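Long-range contacts in CymD (Pseudomonas putida, PDB 6Z34), which forms a FadL-family channel in the outer membrane for the uptake of monoaromatic hydrocarbons: residues 9-14 / 26-31; 49-54 / 82-87; 395-400 / 426-431. All coordinates share one frame; numbering follows the deposited sequence.

Contact 1: residues 9-14 / 26-31; sequences VGPVSQ and GAQGMM
Val-9 and Gln-28 bring the two segments closest, 5.9 Å between their CA atoms, where the chain near the start of helix 10-15 passes a short 3-10 segment formed by 27-31. No hydrogen bond joins the two; the contact is carried by aliphatic carbons and one backbone carbonyl. CG1 of Val-9, anti to its backbone N (chi1 -170°), meets CB of Gln-28 at 3.7 Å, and the two side chains slide past each other in opposite directions. The same methyl also reaches CB of Met-31, at 4.0 Å, before the methionine chain bends away toward Arg-138 and Pro-140 of strand 131-146. From the backbone side, Val-9 O lies 3.3 Å from CB of Gln-28. Gln-28 CG, anti to the carbonyl carbon (chi1 -68°), lies 3.5 Å from Val-9 O and also passes CA of Gly-10.

Both segments belong to the N-terminal plug, the hatch that fills the barrel lumen in FadL-family channels. Strands cover it on several sides: Val-9 touches Glu-84 of strand 80-91, Gln-28 and Met-31 touch Phe-101 of strand 94-107, and Pro-11 rests on Ser-429 and Ser-431 of strand 422-437. Gly-10 has a positive phi of 90°, where a CB would be jammed against the carbonyl O of Val-9. Val-9 N donates to OG of Ser-13 at 3.2 Å, and that hydroxyl is also hydrogen-bonded to Ile-19 O.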
loop_
_atom_site.group_PDB
_atom_site.type_symbol
_atom_site.label_atom_id
_atom_site.label_comp_id
_atom_site.label_asym_id
_atom_site.label_seq_id
_atom_site.Cartn_x
_atom_site.Cartn_y
_atom_site.Cartn_z
ATOM N N VAL A 9 -2.182 -9.331 -0.896
ATOM C CA VAL A 9 -3.288 -8.700 -1.615
ATOM C C VAL A 9 -4.461 -9.674 -1.662
ATOM O O VAL A 9 -4.412 -10.687 -2.380
ATOM C CB VAL A 9 -2.888 -8.275 -3.030
ATOM C CG1 VAL A 9 -3.991 -7.413 -3.626
ATOM C CG2 VAL A 9 -1.577 -7.520 -3.007
ATOM N N GLY A 10 -5.520 -9.362 -0.915
ATOM C CA GLY A 10 -6.715 -10.180 -0.889
ATOM C C GLY A 10 -6.645 -11.253 0.185
ATOM O O GLY A 10 -5.581 -11.523 0.755
ATOM N N PRO A 11 -7.781 -11.900 0.476
ATOM C CA PRO A 11 -7.834 -12.809 1.642
ATOM C C PRO A 11 -7.064 -14.102 1.467
ATOM O O PRO A 11 -6.718 -14.735 2.476
ATOM C CB PRO A 11 -9.335 -13.086 1.820
ATOM C CG PRO A 11 -10.044 -12.091 0.921
ATOM C CD PRO A 11 -9.086 -11.762 -0.187
ATOM N N VAL A 12 -6.791 -14.528 0.236
ATOM C CA VAL A 12 -6.094 -15.797 0.043
ATOM C C VAL A 12 -4.600 -15.609 0.267
ATOM O O VAL A 12 -3.950 -16.395 0.976
ATOM C CB VAL A 12 -6.386 -16.354 -1.365
ATOM C CG1 VAL A 12 -5.589 -17.596 -1.608
ATOM C CG2 VAL A 12 -7.891 -16.626 -1.558
ATOM N N SER A 13 -4.037 -14.571 -0.351
ATOM C CA SER A 13 -2.657 -14.196 -0.091
ATOM C C SER A 13 -2.459 -13.807 1.375
ATOM O O SER A 13 -1.548 -14.314 2.042
ATOM C CB SER A 13 -2.277 -13.057 -1.024
ATOM O OG SER A 13 -1.228 -12.309 -0.502
ATOM N N GLN A 14 -3.319 -12.930 1.909
ATOM C CA GLN A 14 -3.144 -12.501 3.301
ATOM C C GLN A 14 -3.335 -13.659 4.273
ATOM O O GLN A 14 -2.656 -13.727 5.298
ATOM C CB GLN A 14 -4.106 -11.360 3.652
ATOM C CG GLN A 14 -3.731 -9.998 3.078
ATOM C CD GLN A 14 -4.750 -8.916 3.405
ATOM O OE1 GLN A 14 -5.315 -8.887 4.497
ATOM N NE2 GLN A 14 -4.994 -8.028 2.452
ATOM N N GLY A 26 -5.846 -15.714 -7.099
ATOM C CA GLY A 26 -7.046 -15.222 -7.748
ATOM C C GLY A 26 -6.810 -13.917 -8.494
ATOM O O GLY A 26 -5.691 -13.594 -8.908
ATOM N N ALA A 27 -7.891 -13.149 -8.655
ATOM C CA ALA A 27 -7.817 -11.908 -9.417
ATOM C C ALA A 27 -6.830 -10.911 -8.834
ATOM O O ALA A 27 -6.306 -10.070 -9.572
ATOM C CB ALA A 27 -9.190 -11.240 -9.469
ATOM N N GLN A 28 -6.581 -10.966 -7.525
ATOM C CA GLN A 28 -5.598 -10.074 -6.919
ATOM C C GLN A 28 -4.202 -10.244 -7.504
ATOM O O GLN A 28 -3.349 -9.376 -7.273
ATOM C CB GLN A 28 -5.578 -10.290 -5.410
ATOM C CG GLN A 28 -6.865 -9.829 -4.745
ATOM C CD GLN A 28 -7.937 -10.893 -4.754
ATOM O OE1 GLN A 28 -7.854 -11.874 -5.510
ATOM N NE2 GLN A 28 -8.953 -10.714 -3.922
ATOM N N GLY A 29 -3.956 -11.307 -8.290
ATOM C CA GLY A 29 -2.674 -11.436 -8.960
ATOM C C GLY A 29 -2.334 -10.224 -9.807
ATOM O O GLY A 29 -1.160 -9.905 -9.999
ATOM N N MET A 30 -3.351 -9.540 -10.328
ATOM C CA MET A 30 -3.215 -8.230 -10.961
ATOM C C MET A 30 -2.267 -7.305 -10.194
ATOM O O MET A 30 -1.541 -6.493 -10.789
ATOM C CB MET A 30 -4.597 -7.558 -11.058
ATOM C CG MET A 30 -5.283 -7.744 -12.372
ATOM S SD MET A 30 -6.894 -6.955 -12.565
ATOM C CE MET A 30 -7.761 -7.471 -11.104
ATOM N N MET A 31 -2.297 -7.393 -8.866
ATOM C CA MET A 31 -1.532 -6.487 -8.022
ATOM C C MET A 31 -0.350 -7.169 -7.366
ATOM O O MET A 31 0.287 -6.565 -6.507
ATOM C CB MET A 31 -2.423 -5.872 -6.944
ATOM C CG MET A 31 -3.481 -4.912 -7.477
ATOM S SD MET A 31 -2.795 -3.424 -8.250
ATOM C CE MET A 31 -1.585 -2.946 -7.049
#

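Contact 2: residues 49-54 / 82-87; sequences GMDIIT and APELSL
Antiparallel strands of the FadL-type barrel wall meet where Gly-49, Met-50 and Asp-51 pair with Glu-84, Pro-83 and Ala-82. Gly-49 and Glu-84 exchange two backbone hydrogen bonds, the shorter and straighter from Glu-84 N to Gly-49 O (2.8 Å, 161°). Asp-51 and Ala-82 do the same, with Ala-82 N reaching Asp-51 O at 2.7 Å. Between them, Met-50 and Pro-83 form a non-hydrogen-bonded pair, a position that suits the proline's lack of an N-H, and their CA atoms close to 4.0 Å. There Met-50 CA lies 3.1 Å from Ala-82 O in a CA-H...O contact, and its CB sits 3.6 Å from the same oxygen. Met-50 and Pro-83 lie on the barrel surface; Asp-51, Ala-82 and Glu-84 share the inner face, where Asp-51 and Ala-82 touch Phe-4 of the N-terminal plug. CB of Asp-51 packs on CB of Ala-82 at 4.1 Å. Asp-51 CG is anti to the carbonyl carbon (chi1 -74°), and both carboxylate oxygens are taken up, OD1 by Ser-429 OG and OD2 by Gln-14 NE2. OD1 lies 4.4 Å from Glu-84 OE2, and any upward pKa shift would probably fall on Glu-84, since both donors stabilise the Asp-51 carboxylate.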
loop_
_atom_site.group_PDB
_atom_site.type_symbol
_atom_site.label_atom_id
_atom_site.label_comp_id
_atom_site.label_asym_id
_atom_site.label_seq_id
_atom_site.Cartn_x
_atom_site.Cartn_y
_atom_site.Cartn_z
ATOM N N GLY A 49 -14.542 -7.160 -2.534
ATOM C CA GLY A 49 -14.014 -7.416 -1.211
ATOM C C GLY A 49 -13.528 -6.135 -0.586
ATOM O O GLY A 49 -13.532 -5.068 -1.210
ATOM N N MET A 50 -13.081 -6.266 0.661
ATOM C CA MET A 50 -12.515 -5.137 1.371
ATOM C C MET A 50 -11.576 -5.632 2.455
ATOM O O MET A 50 -11.690 -6.764 2.943
ATOM C CB MET A 50 -13.605 -4.274 1.991
ATOM C CG MET A 50 -14.414 -5.024 3.006
ATOM S SD MET A 50 -15.909 -4.105 3.336
ATOM C CE MET A 50 -16.501 -3.839 1.668
ATOM N N ASP A 51 -10.659 -4.744 2.837
ATOM C CA ASP A 51 -9.819 -4.900 4.012
ATOM C C ASP A 51 -10.312 -3.944 5.087
ATOM O O ASP A 51 -10.660 -2.793 4.800
ATOM C CB ASP A 51 -8.349 -4.607 3.694
ATOM C CG ASP A 51 -7.675 -5.724 2.902
ATOM O OD1 ASP A 51 -8.361 -6.701 2.517
ATOM O OD2 ASP A 51 -6.457 -5.612 2.649
ATOM N N ILE A 52 -10.351 -4.436 6.319
ATOM C CA ILE A 52 -10.796 -3.683 7.477
ATOM C C ILE A 52 -9.629 -3.682 8.449
ATOM O O ILE A 52 -9.331 -4.709 9.078
ATOM C CB ILE A 52 -12.050 -4.294 8.113
ATOM C CG1 ILE A 52 -13.061 -4.660 7.020
ATOM C CG2 ILE A 52 -12.637 -3.342 9.109
ATOM C CD1 ILE A 52 -14.433 -4.918 7.527
ATOM N N ILE A 53 -8.954 -2.545 8.554
ATOM C CA ILE A 53 -7.734 -2.418 9.332
ATOM C C ILE A 53 -8.050 -1.610 10.579
ATOM O O ILE A 53 -8.436 -0.440 10.483
ATOM C CB ILE A 53 -6.618 -1.750 8.520
ATOM C CG1 ILE A 53 -6.304 -2.592 7.288
ATOM C CG2 ILE A 53 -5.361 -1.541 9.408
ATOM C CD1 ILE A 53 -6.408 -1.837 5.979
ATOM N N THR A 54 -7.886 -2.234 11.742
ATOM C CA THR A 54 -7.897 -1.554 13.027
ATOM C C THR A 54 -6.508 -1.643 13.644
ATOM O O THR A 54 -5.887 -2.712 13.648
ATOM C CB THR A 54 -8.931 -2.169 13.967
ATOM O OG1 THR A 54 -8.734 -3.588 14.023
ATOM C CG2 THR A 54 -10.339 -1.871 13.466
ATOM N N ALA A 82 -10.688 -0.598 3.185
ATOM C CA ALA A 82 -10.076 -0.523 1.861
ATOM C C ALA A 82 -10.786 -1.479 0.910
ATOM O O ALA A 82 -10.575 -2.701 0.992
ATOM C CB ALA A 82 -8.592 -0.872 1.946
ATOM N N PRO A 83 -11.639 -0.985 0.012
ATOM C CA PRO A 83 -12.330 -1.874 -0.936
ATOM C C PRO A 83 -11.445 -2.293 -2.100
ATOM O O PRO A 83 -10.482 -1.613 -2.470
ATOM C CB PRO A 83 -13.500 -1.024 -1.443
ATOM C CG PRO A 83 -13.115 0.412 -1.137
ATOM C CD PRO A 83 -12.222 0.371 0.056
ATOM N N GLU A 84 -11.808 -3.438 -2.687
ATOM C CA GLU A 84 -11.146 -3.964 -3.871
ATOM C C GLU A 84 -12.191 -4.493 -4.839
ATOM O O GLU A 84 -13.062 -5.274 -4.449
ATOM C CB GLU A 84 -10.148 -5.084 -3.537
ATOM C CG GLU A 84 -9.280 -4.845 -2.317
ATOM C CD GLU A 84 -8.314 -5.990 -2.058
ATOM O OE1 GLU A 84 -7.091 -5.741 -2.028
ATOM O OE2 GLU A 84 -8.778 -7.137 -1.890
ATOM N N LEU A 85 -12.063 -4.089 -6.099
ATOM C CA LEU A 85 -12.935 -4.472 -7.200
ATOM C C LEU A 85 -12.100 -5.142 -8.276
ATOM O O LEU A 85 -11.038 -4.625 -8.631
ATOM C CB LEU A 85 -13.620 -3.239 -7.817
ATOM C CG LEU A 85 -14.305 -2.331 -6.809
ATOM C CD1 LEU A 85 -14.951 -1.146 -7.492
ATOM C CD2 LEU A 85 -15.332 -3.171 -6.103
ATOM N N SER A 86 -12.600 -6.246 -8.852
ATOM C CA SER A 86 -11.880 -6.859 -9.964
ATOM C C SER A 86 -12.815 -7.494 -10.978
ATOM O O SER A 86 -13.845 -8.083 -10.635
ATOM C CB SER A 86 -10.858 -7.919 -9.489
ATOM O OG SER A 86 -11.402 -8.792 -8.514
ATOM N N LEU A 87 -12.401 -7.383 -12.236
ATOM C CA LEU A 87 -13.029 -8.029 -13.378
ATOM C C LEU A 87 -11.910 -8.693 -14.167
ATOM O O LEU A 87 -11.010 -8.006 -14.659
ATOM C CB LEU A 87 -13.778 -7.013 -14.255
ATOM C CG LEU A 87 -14.426 -7.685 -15.473
ATOM C CD1 LEU A 87 -15.292 -8.814 -14.961
ATOM C CD2 LEU A 87 -15.245 -6.710 -16.342
#

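Contact 3: residues 395-400 / 426-431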
loop_
_atom_site.group_PDB
_atom_site.type_symbol
_atom_site.label_atom_id
_atom_site.label_comp_id
_atom_site.label_asym_id
_atom_site.label_seq_id
_atom_site.Cartn_x
_atom_site.Cartn_y
_atom_site.Cartn_z
ATOM N N VAL A 395 -16.646 -17.442 -1.185
ATOM C CA VAL A 395 -16.323 -16.442 -0.176
ATOM C C VAL A 395 -14.966 -16.779 0.413
ATOM O O VAL A 395 -14.679 -17.946 0.703
ATOM C CB VAL A 395 -17.396 -16.372 0.925
ATOM C CG1 VAL A 395 -16.964 -15.419 2.006
ATOM C CG2 VAL A 395 -18.690 -15.915 0.324
ATOM N N ASP A 396 -14.122 -15.756 0.560
ATOM C CA ASP A 396 -12.799 -15.885 1.149
ATOM C C ASP A 396 -12.704 -14.924 2.316
ATOM O O ASP A 396 -13.259 -13.825 2.259
ATOM C CB ASP A 396 -11.696 -15.584 0.143
ATOM C CG ASP A 396 -11.859 -16.353 -1.150
ATOM O OD1 ASP A 396 -11.516 -17.549 -1.181
ATOM O OD2 ASP A 396 -12.307 -15.753 -2.145
ATOM N N PHE A 397 -11.993 -15.336 3.367
ATOM C CA PHE A 397 -11.909 -14.545 4.583
ATOM C C PHE A 397 -10.543 -14.712 5.223
ATOM O O PHE A 397 -9.984 -15.808 5.245
ATOM C CB PHE A 397 -12.982 -14.930 5.598
ATOM C CG PHE A 397 -12.810 -14.263 6.932
ATOM C CD1 PHE A 397 -13.310 -12.995 7.150
ATOM C CD2 PHE A 397 -12.145 -14.904 7.967
ATOM C CE1 PHE A 397 -13.156 -12.375 8.378
ATOM C CE2 PHE A 397 -11.982 -14.284 9.197
ATOM C CZ PHE A 397 -12.491 -13.021 9.401
ATOM N N SER A 398 -10.051 -13.626 5.815
ATOM C CA SER A 398 -8.670 -13.544 6.265
ATOM C C SER A 398 -8.583 -12.696 7.529
ATOM O O SER A 398 -9.245 -11.660 7.639
ATOM C CB SER A 398 -7.801 -12.930 5.171
ATOM O OG SER A 398 -6.460 -13.312 5.303
ATOM N N LEU A 399 -7.745 -13.132 8.464
ATOM C CA LEU A 399 -7.421 -12.376 9.663
ATOM C C LEU A 399 -5.911 -12.395 9.874
ATOM O O LEU A 399 -5.295 -13.465 9.852
ATOM C CB LEU A 399 -8.137 -12.952 10.878
ATOM C CG LEU A 399 -8.163 -12.029 12.089
ATOM C CD1 LEU A 399 -9.169 -10.911 11.879
ATOM C CD2 LEU A 399 -8.488 -12.829 13.336
ATOM N N ALA A 400 -5.318 -11.219 10.085
ATOM C CA ALA A 400 -3.877 -11.117 10.279
ATOM C C ALA A 400 -3.570 -10.203 11.456
ATOM O O ALA A 400 -4.075 -9.078 11.519
ATOM C CB ALA A 400 -3.183 -10.592 9.015
ATOM N N ILE A 426 -4.630 -5.373 13.348
ATOM C CA ILE A 426 -5.465 -6.485 12.912
ATOM C C ILE A 426 -6.093 -6.111 11.579
ATOM O O ILE A 426 -6.790 -5.091 11.474
ATOM C CB ILE A 426 -6.547 -6.822 13.948
ATOM C CG1 ILE A 426 -5.905 -7.349 15.231
ATOM C CG2 ILE A 426 -7.531 -7.822 13.376
ATOM C CD1 ILE A 426 -6.897 -7.847 16.253
ATOM N N VAL A 427 -5.858 -6.937 10.568
ATOM C CA VAL A 427 -6.375 -6.721 9.226
ATOM C C VAL A 427 -7.349 -7.856 8.939
ATOM O O VAL A 427 -6.945 -9.025 8.841
ATOM C CB VAL A 427 -5.256 -6.686 8.178
ATOM C CG1 VAL A 427 -5.837 -6.481 6.785
ATOM C CG2 VAL A 427 -4.262 -5.600 8.508
ATOM N N THR A 428 -8.626 -7.517 8.823
ATOM C CA THR A 428 -9.658 -8.457 8.434
ATOM C C THR A 428 -9.923 -8.290 6.946
ATOM O O THR A 428 -10.165 -7.172 6.476
ATOM C CB THR A 428 -10.943 -8.220 9.222
ATOM O OG1 THR A 428 -10.686 -8.408 10.611
ATOM C CG2 THR A 428 -12.008 -9.209 8.793
ATOM N N SER A 429 -9.897 -9.396 6.211
ATOM C CA SER A 429 -10.019 -9.365 4.762
ATOM C C SER A 429 -11.103 -10.340 4.326
ATOM O O SER A 429 -11.112 -11.508 4.732
ATOM C CB SER A 429 -8.689 -9.712 4.095
ATOM O OG SER A 429 -8.660 -9.301 2.743
ATOM N N ILE A 430 -12.007 -9.861 3.489
ATOM C CA ILE A 430 -13.159 -10.637 3.081
ATOM C C ILE A 430 -13.428 -10.327 1.615
ATOM O O ILE A 430 -13.311 -9.176 1.184
ATOM C CB ILE A 430 -14.358 -10.321 4.000
ATOM C CG1 ILE A 430 -15.606 -11.113 3.586
ATOM C CG2 ILE A 430 -14.614 -8.839 4.039
ATOM C CD1 ILE A 430 -15.606 -12.552 4.091
ATOM N N SER A 431 -13.722 -11.361 0.829
ATOM C CA SER A 431 -13.994 -11.154 -0.586
ATOM C C SER A 431 -15.026 -12.155 -1.083
ATOM O O SER A 431 -15.209 -13.234 -0.518
ATOM C CB SER A 431 -12.724 -11.257 -1.437
ATOM O OG SER A 431 -12.402 -12.611 -1.678
HETATM O O HOH W 1 -6.189 -10.401 6.485
#
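Val-427 O is gripped by two donors and touched by a third group: Ala-400 N bonds to it at 3.0 Å, a water donates to it at 2.8 Å, and the CA-H of Leu-399 points at it. Ser-398 OG can give its proton to Pro-11 O of the plug helix or, weakly, back to the same water. Five successive antiparallel pairs run from Asp-396 with Ser-431 to Ala-400 with Val-427. In the middle, Ser-429 N donates to Ser-398 O at 2.8 Å, whereas the return bond from Ser-398 N is weak, its angle only 128°. The two serines pack CB to CB at 3.5 Å on the inner face.

Phe-397, Leu-399, Thr-428 and Ile-430 share the outer face. CE1 of Phe-397 lies 3.4 Å from CG2 of Thr-428, approaching obliquely, while CD1 of Ile-430 comes in at the ring edge, near its plane. That same CD1 touches CG1 of Val-395 at 3.8 Å, so it bridges two residues of the opposing strand. With chi2 at 75°, Leu-399 CD1 lies 3.2 Å from Thr-428 OG1 and 3.8 Å from CG2 of Ile-426. A mainly polar row turned to the plug (Asp-396, Ser-398, Ser-429, Ser-431) and a mostly apolar row on the outside are characteristic of an outer-membrane beta-barrel wall.

From the N terminus the chain first forms contact 1, which closes a short loop of 11 residues inside the barrel. It then enters the wall, and contact 2 closes a 27-residue excursion, part of it unmodelled, between strands 43-58 and 80-91. Much later contact 3 joins strands 393-404 and 422-437 across 25 residues, again partly unmodelled. The three close in series; none nests within or crosses another. Contacts 2 and 3 nevertheless meet in space, because strands 43-58 and 422-437 are neighbours: Ile-52 N bonds to Thr-428 O at 2.7 Å. This seam between the first and last long strands closes the barrel, and segment 9-14 of contact 1 lies against its inner side.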